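Local atomic coordinates of lipoxygenase (Cyanothece sp., PDB entry 5EK8), a protein that probably acts as a 9R-lipoxygenase, using a non-heme iron to insert both atoms of molecular oxygen into polyunsaturated fatty acids. Residues A[349-354]-A[578-583]; A[358-363]-A[426-431]; A[365-370]-A[564-569]; A[402-407]-A[615-620]. All coordinates share one frame; numbering follows the deposited sequence.

Contact 1 (A[349-354]-A[578-583]); sequences AALFDG and SDEGGE
Glu580 OE1 is gripped twice, by a salt bridge from Arg253 NH1 and a hydrogen bond from Met258 N, while the base of the same side chain packs on Leu351. CB meets Leu351 where the backbone puts it, and the bend at chi2 (69°) steers only the chain beyond CG, carrying the carboxylate off toward Arg253. Pairing with Arg253, outside the two segments, would be expected to favour the charged form of this buried acid. The hydrocarbon part of the meeting is small: Leu351 CD1 lies 3.9 Å from Glu580 CB, and the two side chains run past each other in opposite directions. With CG opposite the backbone N (chi1 -172°), Leu351 turns both methyls to the facing segment. The other one, Leu351 CD2, comes to 4.5 Å from Gly581 CA, so one branch takes the glutamate stem and the other the bare backbone of the glycine. No hydrogen bond crosses between 349-354 and 578-583. The first segment belongs to helix 337-377, the long helix that also carries the iron ligand His359; the second lies on the short helix 577-581 and runs into a loop at Gly582. Around them, strand 272-277 meets Ala350 through Phe277, helix 421-432 packs on Phe352, and helix 232-239 touches Asp579 through Leu232.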
loop_
_atom_site.group_PDB
_atom_site.type_symbol
_atom_site.label_atom_id
_atom_site.label_comp_id
_atom_site.label_asym_id
_atom_site.label_seq_id
_atom_site.Cartn_x
_atom_site.Cartn_y
_atom_site.Cartn_z
ATOM N N ALA A 349 3.656 -5.100 -21.148
ATOM C CA ALA A 349 2.267 -4.744 -20.858
ATOM C C ALA A 349 1.875 -5.286 -19.482
ATOM O O ALA A 349 1.186 -4.616 -18.705
ATOM C CB ALA A 349 1.331 -5.269 -21.935
ATOM N N ALA A 350 2.354 -6.488 -19.178
ATOM C CA ALA A 350 2.046 -7.143 -17.914
ATOM C C ALA A 350 2.748 -6.458 -16.752
ATOM O O ALA A 350 2.256 -6.483 -15.625
ATOM C CB ALA A 350 2.426 -8.611 -17.972
ATOM N N LEU A 351 3.893 -5.844 -17.023
ATOM C CA LEU A 351 4.654 -5.193 -15.964
ATOM C C LEU A 351 4.038 -3.841 -15.632
ATOM O O LEU A 351 3.877 -3.494 -14.461
ATOM C CB LEU A 351 6.125 -5.018 -16.351
ATOM C CG LEU A 351 7.020 -4.526 -15.208
ATOM C CD1 LEU A 351 7.377 -5.674 -14.298
ATOM C CD2 LEU A 351 8.279 -3.850 -15.726
ATOM N N PHE A 352 3.694 -3.074 -16.663
ATOM C CA PHE A 352 3.037 -1.794 -16.427
ATOM C C PHE A 352 1.669 -1.999 -15.773
ATOM O O PHE A 352 1.332 -1.310 -14.802
ATOM C CB PHE A 352 2.886 -0.994 -17.718
ATOM C CG PHE A 352 2.102 0.277 -17.543
ATOM C CD1 PHE A 352 2.602 1.309 -16.762
ATOM C CD2 PHE A 352 0.861 0.432 -18.140
ATOM C CE1 PHE A 352 1.884 2.477 -16.588
ATOM C CE2 PHE A 352 0.136 1.598 -17.971
ATOM C CZ PHE A 352 0.651 2.624 -17.193
ATOM N N ASP A 353 0.891 -2.945 -16.293
ATOM C CA ASP A 353 -0.398 -3.266 -15.691
ATOM C C ASP A 353 -0.212 -3.716 -14.249
ATOM O O ASP A 353 -0.977 -3.338 -13.360
ATOM C CB ASP A 353 -1.117 -4.358 -16.482
ATOM C CG ASP A 353 -2.410 -4.792 -15.825
ATOM O OD1 ASP A 353 -2.430 -5.851 -15.168
ATOM O OD2 ASP A 353 -3.410 -4.066 -15.954
ATOM N N GLY A 354 0.818 -4.529 -14.033
ATOM C CA GLY A 354 1.130 -5.045 -12.716
ATOM C C GLY A 354 1.452 -3.950 -11.725
ATOM O O GLY A 354 1.031 -4.009 -10.576
ATOM N N SER A 578 12.093 -6.759 -8.727
ATOM C CA SER A 578 13.418 -7.009 -9.287
ATOM C C SER A 578 13.420 -8.229 -10.190
ATOM O O SER A 578 14.025 -8.215 -11.261
ATOM C CB SER A 578 14.453 -7.192 -8.181
ATOM O OG SER A 578 15.286 -6.054 -8.098
ATOM N N ASP A 579 12.730 -9.277 -9.750
ATOM C CA ASP A 579 12.709 -10.543 -10.473
ATOM C C ASP A 579 12.089 -10.410 -11.854
ATOM O O ASP A 579 12.427 -11.156 -12.771
ATOM C CB ASP A 579 11.950 -11.604 -9.676
ATOM C CG ASP A 579 12.570 -11.871 -8.324
ATOM O OD1 ASP A 579 13.694 -11.386 -8.080
ATOM O OD2 ASP A 579 11.939 -12.571 -7.507
ATOM N N GLU A 580 11.179 -9.457 -12.004
ATOM C CA GLU A 580 10.489 -9.290 -13.272
ATOM C C GLU A 580 11.093 -8.169 -14.104
ATOM O O GLU A 580 11.162 -8.269 -15.325
ATOM C CB GLU A 580 8.998 -9.023 -13.045
ATOM C CG GLU A 580 8.097 -9.877 -13.915
ATOM C CD GLU A 580 8.133 -11.348 -13.525
ATOM O OE1 GLU A 580 8.038 -11.647 -12.313
ATOM O OE2 GLU A 580 8.261 -12.204 -14.430
ATOM N N GLY A 581 11.536 -7.103 -13.447
ATOM C CA GLY A 581 11.937 -5.909 -14.166
ATOM C C GLY A 581 13.325 -5.376 -13.879
ATOM O O GLY A 581 13.652 -4.265 -14.293
ATOM N N GLY A 582 14.140 -6.160 -13.180
ATOM C CA GLY A 582 15.502 -5.759 -12.868
ATOM C C GLY A 582 16.424 -5.753 -14.074
ATOM O O GLY A 582 17.410 -5.019 -14.106
ATOM N N GLU A 583 16.099 -6.570 -15.073
ATOM C CA GLU A 583 16.907 -6.671 -16.284
ATOM C C GLU A 583 16.214 -6.029 -17.487
ATOM O O GLU A 583 15.182 -6.509 -17.956
ATOM C CB GLU A 583 17.231 -8.133 -16.586
ATOM C CG GLU A 583 17.982 -8.339 -17.887
ATOM C CD GLU A 583 18.231 -9.803 -18.194
ATOM O OE1 GLU A 583 17.402 -10.647 -17.783
ATOM O OE2 GLU A 583 19.263 -10.108 -18.837
#

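Contact 2 (A[358-363]-A[426-431]). With FE2 (Fe (II) ion), chain B.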
loop_
_atom_site.group_PDB
_atom_site.type_symbol
_atom_site.label_atom_id
_atom_site.label_comp_id
_atom_site.label_asym_id
_atom_site.label_seq_id
_atom_site.Cartn_x
_atom_site.Cartn_y
_atom_site.Cartn_z
ATOM N N GLU A 358 -2.179 -4.109 -10.038
ATOM C CA GLU A 358 -1.870 -5.127 -9.030
ATOM C C GLU A 358 -1.116 -4.567 -7.830
ATOM O O GLU A 358 -1.362 -4.949 -6.685
ATOM C CB GLU A 358 -1.058 -6.258 -9.660
ATOM C CG GLU A 358 -1.720 -6.882 -10.866
ATOM C CD GLU A 358 -3.148 -7.281 -10.579
ATOM O OE1 GLU A 358 -4.056 -6.834 -11.319
ATOM O OE2 GLU A 358 -3.357 -8.042 -9.609
ATOM N N HIS A 359 -0.198 -3.654 -8.102
ATOM C CA HIS A 359 0.596 -3.050 -7.054
ATOM C C HIS A 359 -0.030 -1.789 -6.476
ATOM O O HIS A 359 -0.677 -1.827 -5.428
ATOM C CB HIS A 359 1.980 -2.724 -7.585
ATOM C CG HIS A 359 2.996 -2.529 -6.513
ATOM N ND1 HIS A 359 4.249 -2.020 -6.762
ATOM C CD2 HIS A 359 2.943 -2.783 -5.183
ATOM C CE1 HIS A 359 4.931 -1.969 -5.628
ATOM N NE2 HIS A 359 4.160 -2.427 -4.662
ATOM N N TYR A 360 0.186 -0.669 -7.159
ATOM C CA TYR A 360 -0.205 0.634 -6.632
ATOM C C TYR A 360 -1.696 0.737 -6.331
ATOM O O TYR A 360 -2.089 1.201 -5.262
ATOM C CB TYR A 360 0.195 1.744 -7.601
ATOM C CG TYR A 360 -0.243 3.115 -7.142
ATOM C CD1 TYR A 360 0.372 3.738 -6.059
ATOM C CD2 TYR A 360 -1.270 3.787 -7.790
ATOM C CE1 TYR A 360 -0.034 4.994 -5.637
ATOM C CE2 TYR A 360 -1.678 5.034 -7.377
ATOM C CZ TYR A 360 -1.060 5.635 -6.306
ATOM O OH TYR A 360 -1.480 6.882 -5.910
ATOM N N ALA A 361 -2.527 0.291 -7.263
ATOM C CA ALA A 361 -3.967 0.406 -7.080
ATOM C C ALA A 361 -4.504 -0.586 -6.053
ATOM O O ALA A 361 -5.130 -0.188 -5.068
ATOM C CB ALA A 361 -4.678 0.222 -8.400
ATOM N N LYS A 362 -4.265 -1.873 -6.291
ATOM C CA LYS A 362 -4.877 -2.929 -5.483
ATOM C C LYS A 362 -4.303 -3.030 -4.077
ATOM O O LYS A 362 -5.018 -3.365 -3.133
ATOM C CB LYS A 362 -4.745 -4.285 -6.180
ATOM C CG LYS A 362 -5.491 -5.406 -5.463
ATOM C CD LYS A 362 -5.350 -6.747 -6.178
ATOM C CE LYS A 362 -5.908 -6.691 -7.589
ATOM N NZ LYS A 362 -5.921 -8.028 -8.236
ATOM N N ALA A 363 -3.015 -2.749 -3.929
ATOM C CA ALA A 363 -2.387 -2.880 -2.621
ATOM C C ALA A 363 -2.382 -1.558 -1.859
ATOM O O ALA A 363 -2.962 -1.462 -0.781
ATOM C CB ALA A 363 -0.979 -3.415 -2.760
ATOM N N GLN A 426 -6.495 6.968 -14.518
ATOM C CA GLN A 426 -7.763 6.382 -14.921
ATOM C C GLN A 426 -7.783 4.876 -14.677
ATOM O O GLN A 426 -8.809 4.335 -14.266
ATOM C CB GLN A 426 -8.058 6.676 -16.384
ATOM C CG GLN A 426 -9.378 6.116 -16.862
ATOM C CD GLN A 426 -9.597 6.391 -18.325
ATOM O OE1 GLN A 426 -9.365 7.505 -18.795
ATOM N NE2 GLN A 426 -10.025 5.373 -19.065
ATOM N N MET A 427 -6.655 4.206 -14.917
ATOM C CA MET A 427 -6.559 2.784 -14.584
ATOM C C MET A 427 -6.864 2.600 -13.107
ATOM O O MET A 427 -7.688 1.746 -12.706
ATOM C CB MET A 427 -5.172 2.219 -14.902
ATOM C CG MET A 427 -4.807 2.182 -16.376
ATOM S SD MET A 427 -3.161 1.487 -16.653
ATOM C CE MET A 427 -3.425 -0.218 -16.172
ATOM N N CYS A 428 -6.213 3.436 -12.302
ATOM C CA CYS A 428 -6.336 3.313 -10.854
ATOM C C CYS A 428 -7.759 3.520 -10.351
ATOM O O CYS A 428 -8.303 2.664 -9.647
ATOM C CB CYS A 428 -5.395 4.295 -10.168
ATOM S SG CYS A 428 -3.660 3.897 -10.430
ATOM N N THR A 429 -8.354 4.654 -10.714
ATOM C CA THR A 429 -9.721 4.979 -10.313
ATOM C C THR A 429 -10.702 3.919 -10.803
ATOM O O THR A 429 -11.594 3.496 -10.054
ATOM C CB THR A 429 -10.167 6.366 -10.841
ATOM O OG1 THR A 429 -10.035 6.417 -12.269
ATOM C CG2 THR A 429 -9.335 7.474 -10.216
ATOM N N GLU A 430 -10.525 3.490 -12.054
ATOM C CA GLU A 430 -11.332 2.407 -12.614
ATOM C C GLU A 430 -11.364 1.189 -11.698
ATOM O O GLU A 430 -12.439 0.769 -11.264
ATOM C CB GLU A 430 -10.820 1.990 -13.995
ATOM C CG GLU A 430 -11.440 2.762 -15.148
ATOM C CD GLU A 430 -10.778 2.457 -16.480
ATOM O OE1 GLU A 430 -9.988 1.493 -16.547
ATOM O OE2 GLU A 430 -11.044 3.184 -17.463
ATOM N N VAL A 431 -10.202 0.615 -11.387
ATOM C CA VAL A 431 -10.249 -0.633 -10.616
ATOM C C VAL A 431 -10.594 -0.425 -9.132
ATOM O O VAL A 431 -11.252 -1.276 -8.528
ATOM C CB VAL A 431 -8.933 -1.421 -10.722
ATOM C CG1 VAL A 431 -8.788 -1.988 -12.120
ATOM C CG2 VAL A 431 -7.739 -0.549 -10.355
HETATM FE FE FE2 B . 4.827 -1.280 -2.595
#
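Ala361 is the small bump of helix 358-363, and it settles against a hollow on helix 426-431 bordered by Cys428 and Val431, one turn apart. Its CB lies 3.7 Å from Val431 CG2 on one border and 4.3 Å from Cys428 CA on the other. With just a methyl at this point, the backbones come close: the CA atoms of Ala361 and Cys428 are 5.3 Å apart, and the axes of the two segments pass at 9.3 Å with a crossing angle of -40°. Tyr360 supplies the larger bump beside it. CG stands anti to the backbone N (chi1 177°), and the ring presents an edge to Cys428, whose SG sits practically in the ring plane, 89° off the normal. This is a sulfur-aromatic contact made at the rim, with SG 3.6 Å from Tyr360 CD2 and nearly as near to CE2. Away from this interface, Lys362 NZ bridges to Glu358 OE2 at 2.9 Å, on the syn side of the carboxylate, tying one turn of the first helix to the next. His359 points toward the metal instead of the neighbouring helix. Its NE2 binds the iron at 2.5 Å, and its ND1 is hydrogen-bonded to Glu355 OE2, a second-shell residue that fixes the rotation of the imidazole. A wider, pi-type turn spans 358-363, and His364, His570 and the terminal carboxylate of Ile668 also bind the metal: this is the non-heme iron centre of lipoxygenases, with its long histidine-bearing helix.

Contact 3 (A[365-370]-A[564-569])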
loop_
_atom_site.group_PDB
_atom_site.type_symbol
_atom_site.label_atom_id
_atom_site.label_comp_id
_atom_site.label_asym_id
_atom_site.label_seq_id
_atom_site.Cartn_x
_atom_site.Cartn_y
_atom_site.Cartn_z
ATOM N N VAL A 365 -3.427 1.921 -2.598
ATOM C CA VAL A 365 -4.624 2.736 -2.553
ATOM C C VAL A 365 -5.772 2.027 -1.842
ATOM O O VAL A 365 -6.416 2.610 -0.972
ATOM C CB VAL A 365 -5.070 3.138 -3.962
ATOM C CG1 VAL A 365 -6.318 4.013 -3.886
ATOM C CG2 VAL A 365 -3.940 3.856 -4.681
ATOM N N GLN A 366 -6.023 0.772 -2.195
ATOM C CA GLN A 366 -7.162 0.071 -1.620
ATOM C C GLN A 366 -7.020 -0.092 -0.107
ATOM O O GLN A 366 -8.014 -0.094 0.617
ATOM C CB GLN A 366 -7.356 -1.300 -2.273
ATOM C CG GLN A 366 -8.659 -1.968 -1.844
ATOM C CD GLN A 366 -8.756 -3.435 -2.222
ATOM O OE1 GLN A 366 -9.698 -4.125 -1.819
ATOM N NE2 GLN A 366 -7.790 -3.920 -3.000
ATOM N N MET A 367 -5.788 -0.208 0.378
ATOM C CA MET A 367 -5.576 -0.448 1.802
ATOM C C MET A 367 -5.457 0.844 2.612
ATOM O O MET A 367 -5.680 0.838 3.827
ATOM C CB MET A 367 -4.337 -1.316 2.019
ATOM C CG MET A 367 -4.492 -2.769 1.568
ATOM S SD MET A 367 -5.800 -3.673 2.425
ATOM C CE MET A 367 -7.094 -3.690 1.185
ATOM N N GLU A 368 -5.118 1.953 1.955
ATOM C CA GLU A 368 -5.018 3.219 2.682
ATOM C C GLU A 368 -6.348 3.608 3.335
ATOM O O GLU A 368 -6.363 4.144 4.442
ATOM C CB GLU A 368 -4.538 4.359 1.773
ATOM C CG GLU A 368 -4.589 5.725 2.467
ATOM C CD GLU A 368 -3.554 6.712 1.971
ATOM O OE1 GLU A 368 -3.428 7.792 2.588
ATOM O OE2 GLU A 368 -2.864 6.417 0.976
ATOM N N GLN A 369 -7.462 3.321 2.662
ATOM C CA GLN A 369 -8.781 3.686 3.180
ATOM C C GLN A 369 -9.073 2.929 4.473
ATOM O O GLN A 369 -9.588 3.498 5.452
ATOM C CB GLN A 369 -9.873 3.423 2.133
ATOM C CG GLN A 369 -10.094 1.971 1.745
ATOM C CD GLN A 369 -11.016 1.812 0.540
ATOM O OE1 GLN A 369 -11.945 2.601 0.338
ATOM N NE2 GLN A 369 -10.757 0.787 -0.272
ATOM N N TYR A 370 -8.707 1.650 4.481
ATOM C CA TYR A 370 -8.857 0.827 5.664
ATOM C C TYR A 370 -7.943 1.317 6.767
ATOM O O TYR A 370 -8.315 1.293 7.935
ATOM C CB TYR A 370 -8.562 -0.630 5.350
ATOM C CG TYR A 370 -9.586 -1.263 4.454
ATOM C CD1 TYR A 370 -10.849 -1.605 4.941
ATOM C CD2 TYR A 370 -9.297 -1.529 3.125
ATOM C CE1 TYR A 370 -11.797 -2.191 4.121
ATOM C CE2 TYR A 370 -10.234 -2.109 2.298
ATOM C CZ TYR A 370 -11.481 -2.439 2.800
ATOM O OH TYR A 370 -12.397 -3.024 1.962
ATOM N N PHE A 564 -4.759 -10.016 4.409
ATOM C CA PHE A 564 -4.248 -10.695 3.223
ATOM C C PHE A 564 -3.515 -9.740 2.307
ATOM O O PHE A 564 -2.411 -10.038 1.848
ATOM C CB PHE A 564 -5.364 -11.378 2.438
ATOM C CG PHE A 564 -4.873 -12.133 1.231
ATOM C CD1 PHE A 564 -4.828 -11.531 -0.021
ATOM C CD2 PHE A 564 -4.444 -13.446 1.351
ATOM C CE1 PHE A 564 -4.373 -12.228 -1.129
ATOM C CE2 PHE A 564 -3.991 -14.151 0.246
ATOM C CZ PHE A 564 -3.953 -13.538 -0.996
ATOM N N HIS A 565 -4.119 -8.590 2.036
ATOM C CA HIS A 565 -3.504 -7.690 1.071
ATOM C C HIS A 565 -2.362 -6.855 1.644
ATOM O O HIS A 565 -1.474 -6.439 0.904
ATOM C CB HIS A 565 -4.569 -6.795 0.451
ATOM C CG HIS A 565 -5.469 -7.533 -0.488
ATOM N ND1 HIS A 565 -6.583 -8.225 -0.060
ATOM C CD2 HIS A 565 -5.389 -7.739 -1.824
ATOM C CE1 HIS A 565 -7.164 -8.801 -1.096
ATOM N NE2 HIS A 565 -6.460 -8.523 -2.178
ATOM N N THR A 566 -2.369 -6.624 2.951
ATOM C CA THR A 566 -1.302 -5.844 3.566
ATOM C C THR A 566 -0.058 -6.689 3.831
ATOM O O THR A 566 1.038 -6.152 3.998
ATOM C CB THR A 566 -1.755 -5.207 4.888
ATOM O OG1 THR A 566 -2.353 -6.211 5.719
ATOM C CG2 THR A 566 -2.748 -4.089 4.621
ATOM N N THR A 567 -0.229 -8.007 3.885
ATOM C CA THR A 567 0.899 -8.904 4.123
ATOM C C THR A 567 1.332 -9.647 2.858
ATOM O O THR A 567 2.155 -9.144 2.099
ATOM C CB THR A 567 0.578 -9.933 5.219
ATOM O OG1 THR A 567 -0.542 -10.728 4.816
ATOM C CG2 THR A 567 0.259 -9.231 6.527
ATOM N N LEU A 568 0.774 -10.834 2.629
ATOM C CA LEU A 568 1.210 -11.675 1.514
ATOM C C LEU A 568 1.093 -11.029 0.132
ATOM O O LEU A 568 2.034 -11.097 -0.648
ATOM C CB LEU A 568 0.440 -12.994 1.500
ATOM C CG LEU A 568 0.795 -13.865 0.291
ATOM C CD1 LEU A 568 2.278 -14.232 0.311
ATOM C CD2 LEU A 568 -0.075 -15.113 0.214
ATOM N N TRP A 569 -0.047 -10.425 -0.183
ATOM C CA TRP A 569 -0.252 -9.876 -1.520
ATOM C C TRP A 569 0.776 -8.811 -1.867
ATOM O O TRP A 569 1.473 -8.915 -2.879
ATOM C CB TRP A 569 -1.660 -9.289 -1.667
ATOM C CG TRP A 569 -1.854 -8.635 -3.000
ATOM C CD1 TRP A 569 -1.908 -7.294 -3.259
ATOM C CD2 TRP A 569 -1.980 -9.292 -4.266
ATOM N NE1 TRP A 569 -2.073 -7.078 -4.609
ATOM C CE2 TRP A 569 -2.125 -8.290 -5.246
ATOM C CE3 TRP A 569 -1.994 -10.631 -4.666
ATOM C CZ2 TRP A 569 -2.284 -8.587 -6.598
ATOM C CZ3 TRP A 569 -2.156 -10.923 -6.011
ATOM C CH2 TRP A 569 -2.296 -9.906 -6.959
#
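Met367 lies across His565 and Thr566 where the two iron-binding helices of the lipoxygenase fold pack together: 337-377 carries His359 and His364, and 549-574 carries His570. From the backbone outward, Met367 CB first meets Thr566 CG2 at 4.1 Å. CG comes closer to the same methyl, 3.8 Å from Thr566 CG2. The chain then bends at chi2 (-61°), and SD rests against both neighbours, 3.9 Å from His565 CB and with the threonine methyl about as close. A second bend at chi3 brings the terminal methyl CE to 4.1 Å from His565 CB. The methionine crosses both partners at about a right angle, touching them along its whole length. With an alanine here, the CG, SD and CE contacts would be gone, which would probably open a gap against the Thr566 methyl and leave His565 CB without this neighbour. The polar ends look elsewhere: Thr566 OG1 bonds to Ile562 O one turn back, which leaves its methyl for the methionine. His565 ND1 is likewise bonded to His561 O, and one face of its imidazole is met by Phe564 CD1, 3.7 Å above the ring plane and offset toward the rim.

Contact 4 (A[402-407]-A[615-620])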
loop_
_atom_site.group_PDB
_atom_site.type_symbol
_atom_site.label_atom_id
_atom_site.label_comp_id
_atom_site.label_asym_id
_atom_site.label_seq_id
_atom_site.Cartn_x
_atom_site.Cartn_y
_atom_site.Cartn_z
ATOM N N ASP A 402 3.319 9.804 -4.023
ATOM C CA ASP A 402 2.760 11.010 -4.637
ATOM C C ASP A 402 3.821 11.877 -5.323
ATOM O O ASP A 402 3.500 12.680 -6.197
ATOM C CB ASP A 402 2.015 11.849 -3.598
ATOM C CG ASP A 402 0.679 11.251 -3.216
ATOM O OD1 ASP A 402 0.143 10.444 -4.007
ATOM O OD2 ASP A 402 0.168 11.596 -2.128
ATOM N N ASP A 403 5.078 11.718 -4.916
ATOM C CA ASP A 403 6.192 12.408 -5.559
ATOM C C ASP A 403 7.066 11.447 -6.364
ATOM O O ASP A 403 7.611 11.816 -7.405
ATOM C CB ASP A 403 7.060 13.122 -4.520
ATOM C CG ASP A 403 6.276 14.102 -3.672
ATOM O OD1 ASP A 403 5.654 15.028 -4.236
ATOM O OD2 ASP A 403 6.274 13.937 -2.434
ATOM N N LEU A 404 7.199 10.214 -5.882
ATOM C CA LEU A 404 8.193 9.286 -6.421
ATOM C C LEU A 404 7.677 8.353 -7.519
ATOM O O LEU A 404 8.421 8.006 -8.439
ATOM C CB LEU A 404 8.773 8.443 -5.288
ATOM C CG LEU A 404 9.985 7.589 -5.653
ATOM C CD1 LEU A 404 11.217 8.470 -5.879
ATOM C CD2 LEU A 404 10.241 6.546 -4.576
ATOM N N LEU A 405 6.418 7.936 -7.427
ATOM C CA LEU A 405 5.891 6.957 -8.376
ATOM C C LEU A 405 4.820 7.526 -9.304
ATOM O O LEU A 405 4.828 7.254 -10.509
ATOM C CB LEU A 405 5.319 5.748 -7.632
ATOM C CG LEU A 405 6.255 5.003 -6.678
ATOM C CD1 LEU A 405 5.617 3.690 -6.241
ATOM C CD2 LEU A 405 7.623 4.765 -7.309
ATOM N N VAL A 406 3.907 8.314 -8.742
ATOM C CA VAL A 406 2.711 8.736 -9.466
ATOM C C VAL A 406 2.568 10.258 -9.594
ATOM O O VAL A 406 1.473 10.770 -9.842
ATOM C CB VAL A 406 1.445 8.167 -8.794
ATOM C CG1 VAL A 406 1.552 6.656 -8.686
ATOM C CG2 VAL A 406 1.242 8.779 -7.414
ATOM N N GLU A 407 3.676 10.975 -9.432
ATOM C CA GLU A 407 3.702 12.414 -9.682
ATOM C C GLU A 407 3.484 12.677 -11.174
ATOM O O GLU A 407 4.146 12.068 -12.017
ATOM C CB GLU A 407 5.028 13.024 -9.197
ATOM C CG GLU A 407 5.605 14.138 -10.075
ATOM C CD GLU A 407 4.940 15.488 -9.861
ATOM O OE1 GLU A 407 4.281 15.673 -8.815
ATOM O OE2 GLU A 407 5.078 16.365 -10.744
ATOM N N VAL A 615 15.766 0.467 -13.208
ATOM C CA VAL A 615 16.536 -0.456 -12.379
ATOM C C VAL A 615 16.733 0.090 -10.961
ATOM O O VAL A 615 16.595 -0.639 -9.971
ATOM C CB VAL A 615 17.902 -0.763 -13.008
ATOM C CG1 VAL A 615 18.631 -1.831 -12.198
ATOM C CG2 VAL A 615 17.720 -1.208 -14.454
ATOM N N TYR A 616 17.034 1.381 -10.873
ATOM C CA TYR A 616 17.223 2.043 -9.587
ATOM C C TYR A 616 16.012 1.882 -8.678
ATOM O O TYR A 616 16.131 1.388 -7.555
ATOM C CB TYR A 616 17.522 3.529 -9.789
ATOM C CG TYR A 616 17.555 4.331 -8.510
ATOM C CD1 TYR A 616 18.624 4.230 -7.633
ATOM C CD2 TYR A 616 16.518 5.200 -8.184
ATOM C CE1 TYR A 616 18.655 4.961 -6.466
ATOM C CE2 TYR A 616 16.545 5.941 -7.018
ATOM C CZ TYR A 616 17.615 5.814 -6.162
ATOM O OH TYR A 616 17.658 6.541 -4.996
ATOM N N ILE A 617 14.848 2.290 -9.173
ATOM C CA ILE A 617 13.628 2.246 -8.383
ATOM C C ILE A 617 13.271 0.822 -7.986
ATOM O O ILE A 617 12.914 0.579 -6.835
ATOM C CB ILE A 617 12.436 2.880 -9.134
ATOM C CG1 ILE A 617 12.617 4.393 -9.231
ATOM C CG2 ILE A 617 11.125 2.584 -8.418
ATOM C CD1 ILE A 617 12.665 5.074 -7.881
ATOM N N PHE A 618 13.366 -0.123 -8.919
ATOM C CA PHE A 618 13.012 -1.501 -8.572
ATOM C C PHE A 618 13.923 -2.042 -7.468
ATOM O O PHE A 618 13.451 -2.615 -6.469
ATOM C CB PHE A 618 13.073 -2.405 -9.800
ATOM C CG PHE A 618 11.954 -2.184 -10.765
ATOM C CD1 PHE A 618 10.764 -1.615 -10.347
ATOM C CD2 PHE A 618 12.087 -2.544 -12.092
ATOM C CE1 PHE A 618 9.727 -1.403 -11.235
ATOM C CE2 PHE A 618 11.051 -2.339 -12.988
ATOM C CZ PHE A 618 9.870 -1.767 -12.559
ATOM N N SER A 619 15.225 -1.828 -7.646
ATOM C CA SER A 619 16.235 -2.301 -6.701
ATOM C C SER A 619 16.084 -1.665 -5.321
ATOM O O SER A 619 16.302 -2.317 -4.297
ATOM C CB SER A 619 17.629 -2.022 -7.253
ATOM O OG SER A 619 17.711 -2.417 -8.611
ATOM N N VAL A 620 15.711 -0.390 -5.300
ATOM C CA VAL A 620 15.455 0.313 -4.047
ATOM C C VAL A 620 14.214 -0.242 -3.354
ATOM O O VAL A 620 14.263 -0.622 -2.182
ATOM C CB VAL A 620 15.274 1.832 -4.272
ATOM C CG1 VAL A 620 14.489 2.464 -3.123
ATOM C CG2 VAL A 620 16.624 2.513 -4.447
#
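Leu404 and Leu405 both lean on one residue of the facing helix, Ile617, each taking a different branch of it. Walking along 402-407, the run starts in the last turn of helix 394-404. There Asp402 and Asp403 are engaged on their own side, in salt bridges to Arg173 and Arg399. Next comes Leu404, with CG anti to the backbone N (chi1 -170°), which sends its CD1 out to meet Ile617 CD1 tip to tip at 4.2 Å. This is the outer part of the contact. Leu405 follows, already past the helix, and sits deeper: its CD2 lies 4.3 Å from Ile617 CG2. The side chain of Leu405 also comes close to the bound iron, consistent with a place in the apolar wall near the metal. Val406 turns to the other side and packs on Tyr360. No polar bond links 402-407 with 615-620; the meeting is purely apolar and light. The backbone of Leu404 and Leu405 is hydrogen-bonded to Leu412 and Phe413 of helix 412-415, which also packs on Ile617 through Leu412. On its other flanks helix 608-623 meets helix 188-214, with Tyr616 on Leu201, and helix 337-377, with Phe618 on Leu351.

Contacts 1, 2 and 3 all use helix 337-377 at successive points, and contact 4 touches it from the side. Contact 3 lies deepest, its centre about 6 Å from that of the chain, followed by contact 2 at about 11 Å, contact 4 at about 14 Å and contact 1 at about 18 Å. All are buried at their touching residues, except that contact 4 has a partly exposed leucine. No hydrogen bond spans any of the four. Contacts 1 and 4 rest on aliphatic atoms, whereas sulfur takes part in contacts 2 and 3. Glu358 O to Trp569 NE1, probably hydrogen-bonded, joins those two.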